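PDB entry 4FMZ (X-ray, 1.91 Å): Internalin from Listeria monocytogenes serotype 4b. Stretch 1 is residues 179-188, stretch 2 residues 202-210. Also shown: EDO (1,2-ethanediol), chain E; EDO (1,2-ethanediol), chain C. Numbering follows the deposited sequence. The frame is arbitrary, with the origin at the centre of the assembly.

Stretch 1, residues 179-188: LYSLSLNYNQ
Stretch 2 (202-210) HYFTAYVNQ

The apolar centre of the contact lies on the sheet face that carries Leu182 and Phe204. Leu182 (chi1 168°, t; chi2 68°, p) sets its CD2 3.8 Å from Phe204 CE1, and Leu184 (m, t), just past the strand, brings its CD1 to 4.3 Å from the same CE1. The Phe204 ring, with chi1 t and chi2 37°, thus meets Leu184 CD1 near its own plane, at the edge. Beyond it Leu184 CB packs 4.2 Å from Ala206 CB. All four residues are buried.

This packing rests on two short strands, 181-183 and 203-205, which run parallel with axes 4° apart and 4.8 Å at closest approach. Ser181 pairs with Tyr203, Leu182 with Phe204 and Ser183 with Thr205, at CA-CA separations of 4.5, 5.1 and 4.9 Å. Phi lies between -118° and -137° and psi between 120° and 132° throughout, so side chains alternate between faces. The hydrogen bonds follow the parallel pattern, in which Leu182 reaches the residues before and after its partner: Leu182 N donates to Tyr203 O (2.9 Å), and Thr205 N to Leu182 O (3.1 Å). Leu184 N continues the ladder to Thr205 O (2.8 Å). At the N-terminal end Tyr180 O accepts from both His202 N (2.8 Å) and Tyr203 N (3.1 Å).

Tyr180 and His202 have negative psi values (-40° and -23°), and their side chains meet in an offset stack, centroids 4.4 Å apart and planes at 22°. Tyr180 is t with chi2 82°; His202 is m with chi2 62°, and its CB lies over the tyrosine face, 3.9 Å from the centroid. Tyr203 (m, chi2 -87°) approaches obliquely, its CE2 3.6 Å from Tyr180 CE2. A water bonds to Tyr203 OH at 2.7 Å and weakly to Tyr180 OH at 3.4 Å.

After the strands the chains turn, and asparagines take over. Asn185 (m, chi2 -24°) uses OD1 to accept from Thr205 OG1 at 2.7 Å and from Tyr207 N at 3.1 Å, while its CB sits 4.0 Å from the centroid of the Tyr207 ring, over the face (Tyr207 chi1 57°, p). A second water accepts from Asn185 ND2 (3.3 Å) and donates to Thr205 OG1 (2.9 Å). Tyr186 and Val208 both adopt positive phi and psi (50/57° and 63/66°). Tyr186 N donates to Tyr207 O at 2.8 Å, and Val208 CG1 lies over the Tyr186 ring, 3.9 Å from its centroid.

Asn209 (m, chi2 -71°) ties the turns together: its ND2 donates to Leu184 O across the contact and to Ala206 O in its own stretch, both at 2.9 Å, while OD1 accepts from Asn187 N at 3.0 Å. At the polar edge, Gln188 OE1 stands 3.2 Å from Gln210 NE2. A 1,2-ethanediol, probably from the crystallisation liquor, bridges the two stretches here: its O2 accepts from Gln210 NE2 and donates to Asn187 O, each at 2.9 Å, and its O1 accepts from Gln188 NE2 at 3.0 Å.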

# COMPACT_ATOMS: atom_id res chain seq x y z
N LEU A 179 -8.29 10.52 -1.06
CA LEU A 179 -7.26 9.57 -0.64
C LEU A 179 -6.73 9.92 0.73
O LEU A 179 -6.38 11.07 1.00
CB LEU A 179 -6.10 9.46 -1.65
CG LEU A 179 -6.32 8.52 -2.84
CD1 LEU A 179 -5.14 8.64 -3.81
CD2 LEU A 179 -6.46 7.06 -2.41
N TYR A 180 -6.73 8.91 1.60
CA TYR A 180 -6.28 9.00 2.98
C TYR A 180 -4.92 8.33 3.11
O TYR A 180 -4.05 8.83 3.84
CB TYR A 180 -7.29 8.30 3.91
CG TYR A 180 -6.97 8.44 5.37
CD1 TYR A 180 -7.33 9.59 6.07
CD2 TYR A 180 -6.30 7.44 6.05
CE1 TYR A 180 -7.03 9.74 7.42
CE2 TYR A 180 -5.98 7.58 7.40
CZ TYR A 180 -6.35 8.73 8.08
OH TYR A 180 -6.08 8.86 9.42
N SER A 181 -4.74 7.20 2.42
CA SER A 181 -3.51 6.42 2.43
C SER A 181 -3.18 5.98 1.00
O SER A 181 -4.03 5.41 0.31
CB SER A 181 -3.66 5.22 3.37
OG SER A 181 -2.50 4.40 3.33
N LEU A 182 -1.96 6.26 0.55
CA LEU A 182 -1.52 5.96 -0.82
C LEU A 182 -0.15 5.31 -0.86
O LEU A 182 0.79 5.85 -0.27
CB LEU A 182 -1.50 7.28 -1.66
CG LEU A 182 -0.81 7.26 -3.04
CD1 LEU A 182 -1.59 6.40 -4.06
CD2 LEU A 182 -0.66 8.68 -3.59
N SER A 183 -0.02 4.20 -1.60
CA SER A 183 1.26 3.53 -1.80
C SER A 183 1.65 3.53 -3.27
O SER A 183 0.87 3.08 -4.12
CB SER A 183 1.26 2.10 -1.26
OG SER A 183 2.56 1.56 -1.40
N LEU A 184 2.85 4.06 -3.56
CA LEU A 184 3.41 4.11 -4.90
C LEU A 184 4.85 3.58 -4.88
O LEU A 184 5.70 4.02 -5.67
CB LEU A 184 3.35 5.54 -5.46
CG LEU A 184 1.93 6.07 -5.79
CD1 LEU A 184 2.00 7.48 -6.32
CD2 LEU A 184 1.20 5.17 -6.81
N ASN A 185 5.10 2.60 -4.01
CA ASN A 185 6.44 2.01 -3.84
C ASN A 185 6.92 1.29 -5.09
O ASN A 185 6.14 0.64 -5.77
CB ASN A 185 6.44 1.01 -2.67
CG ASN A 185 6.22 1.60 -1.31
OD1 ASN A 185 6.46 2.79 -1.06
ND2 ASN A 185 5.77 0.78 -0.39
N TYR A 186 8.23 1.40 -5.35
CA TYR A 186 8.97 0.69 -6.39
C TYR A 186 8.31 0.77 -7.80
O TYR A 186 8.07 -0.25 -8.44
CB TYR A 186 9.17 -0.79 -5.97
CG TYR A 186 10.39 -1.48 -6.54
CD1 TYR A 186 10.97 -1.06 -7.74
CD2 TYR A 186 10.93 -2.62 -5.93
CE1 TYR A 186 12.06 -1.72 -8.28
CE2 TYR A 186 12.03 -3.27 -6.46
CZ TYR A 186 12.60 -2.82 -7.64
OH TYR A 186 13.71 -3.44 -8.17
N ASN A 187 8.11 1.99 -8.29
CA ASN A 187 7.59 2.15 -9.65
C ASN A 187 8.69 2.82 -10.48
O ASN A 187 9.86 2.56 -10.22
CB ASN A 187 6.26 2.92 -9.61
CG ASN A 187 5.15 2.10 -8.98
OD1 ASN A 187 4.92 0.95 -9.35
ND2 ASN A 187 4.44 2.67 -8.02
N GLN A 188 8.34 3.67 -11.47
CA GLN A 188 9.31 4.40 -12.31
C GLN A 188 8.95 5.90 -12.26
O GLN A 188 9.05 6.60 -13.27
CB GLN A 188 9.29 3.85 -13.76
CG GLN A 188 9.58 2.34 -13.90
CD GLN A 188 10.96 1.93 -13.44
OE1 GLN A 188 11.97 2.57 -13.76
NE2 GLN A 188 11.04 0.84 -12.69
N HIS A 202 -3.01 11.31 4.59
CA HIS A 202 -2.41 11.23 5.92
C HIS A 202 -1.23 10.25 5.92
O HIS A 202 -0.38 10.32 6.80
CB HIS A 202 -3.46 10.81 6.97
CG HIS A 202 -4.43 11.88 7.34
ND1 HIS A 202 -5.29 12.43 6.41
CD2 HIS A 202 -4.74 12.38 8.56
CE1 HIS A 202 -6.05 13.28 7.07
NE2 HIS A 202 -5.75 13.30 8.37
N TYR A 203 -1.21 9.30 4.96
CA TYR A 203 -0.21 8.24 4.84
C TYR A 203 0.24 8.15 3.40
O TYR A 203 -0.57 7.97 2.49
CB TYR A 203 -0.78 6.89 5.38
CG TYR A 203 -1.12 7.00 6.85
CD1 TYR A 203 -0.15 6.75 7.82
CD2 TYR A 203 -2.34 7.53 7.26
CE1 TYR A 203 -0.40 7.02 9.16
CE2 TYR A 203 -2.58 7.83 8.60
CZ TYR A 203 -1.61 7.57 9.55
OH TYR A 203 -1.86 7.81 10.88
N PHE A 204 1.52 8.35 3.18
CA PHE A 204 2.09 8.31 1.84
C PHE A 204 3.42 7.55 1.85
O PHE A 204 4.32 7.86 2.63
CB PHE A 204 2.28 9.74 1.30
CG PHE A 204 2.81 9.89 -0.11
CD1 PHE A 204 2.43 9.01 -1.12
CD2 PHE A 204 3.60 10.98 -0.45
CE1 PHE A 204 2.91 9.16 -2.42
CE2 PHE A 204 4.06 11.15 -1.76
CZ PHE A 204 3.71 10.24 -2.73
N THR A 205 3.52 6.56 0.97
CA THR A 205 4.73 5.77 0.81
C THR A 205 5.03 5.71 -0.70
O THR A 205 4.12 5.52 -1.51
CB THR A 205 4.67 4.42 1.56
OG1 THR A 205 5.92 3.74 1.42
CG2 THR A 205 3.52 3.53 1.13
N ALA A 206 6.29 5.98 -1.06
CA ALA A 206 6.72 6.00 -2.46
C ALA A 206 8.22 5.74 -2.53
O ALA A 206 8.92 6.35 -3.34
CB ALA A 206 6.36 7.35 -3.11
N TYR A 207 8.70 4.81 -1.69
CA TYR A 207 10.12 4.49 -1.71
C TYR A 207 10.49 3.77 -3.01
O TYR A 207 9.62 3.16 -3.64
CB TYR A 207 10.58 3.70 -0.46
CG TYR A 207 9.89 2.38 -0.18
CD1 TYR A 207 10.10 1.27 -1.00
CD2 TYR A 207 9.16 2.20 0.98
CE1 TYR A 207 9.50 0.05 -0.72
CE2 TYR A 207 8.60 0.95 1.30
CZ TYR A 207 8.75 -0.11 0.43
OH TYR A 207 8.17 -1.32 0.71
N VAL A 208 11.78 3.88 -3.42
CA VAL A 208 12.36 3.22 -4.60
C VAL A 208 11.66 3.72 -5.89
O VAL A 208 10.97 3.00 -6.59
CB VAL A 208 12.41 1.66 -4.48
CG1 VAL A 208 13.17 1.03 -5.64
CG2 VAL A 208 13.07 1.25 -3.17
N ASN A 209 11.86 5.01 -6.17
CA ASN A 209 11.39 5.64 -7.39
C ASN A 209 12.55 6.52 -7.88
O ASN A 209 13.70 6.25 -7.51
CB ASN A 209 10.06 6.41 -7.16
CG ASN A 209 8.86 5.51 -7.13
OD1 ASN A 209 8.46 4.96 -8.15
ND2 ASN A 209 8.29 5.29 -5.95
N GLN A 210 12.26 7.53 -8.70
CA GLN A 210 13.27 8.45 -9.23
C GLN A 210 12.84 9.90 -8.94
O GLN A 210 13.07 10.80 -9.75
CB GLN A 210 13.44 8.21 -10.76
CG GLN A 210 14.02 6.85 -11.14
CD GLN A 210 13.70 6.46 -12.56
OE1 GLN A 210 14.09 7.13 -13.53
NE2 GLN A 210 12.96 5.38 -12.73
C1 EDO E . 14.20 2.13 -10.17
O1 EDO E . 13.51 1.32 -11.11
C2 EDO E . 13.17 2.99 -9.40
O2 EDO E . 12.45 3.80 -10.32
C1 EDO C . -1.85 2.22 0.78
O1 EDO C . -0.82 1.69 1.61
C2 EDO C . -3.18 1.58 1.19
O2 EDO C . -3.46 1.98 2.52
O HOH W 1 -3.63 9.75 11.56
O HOH W 2 5.80 1.23 2.85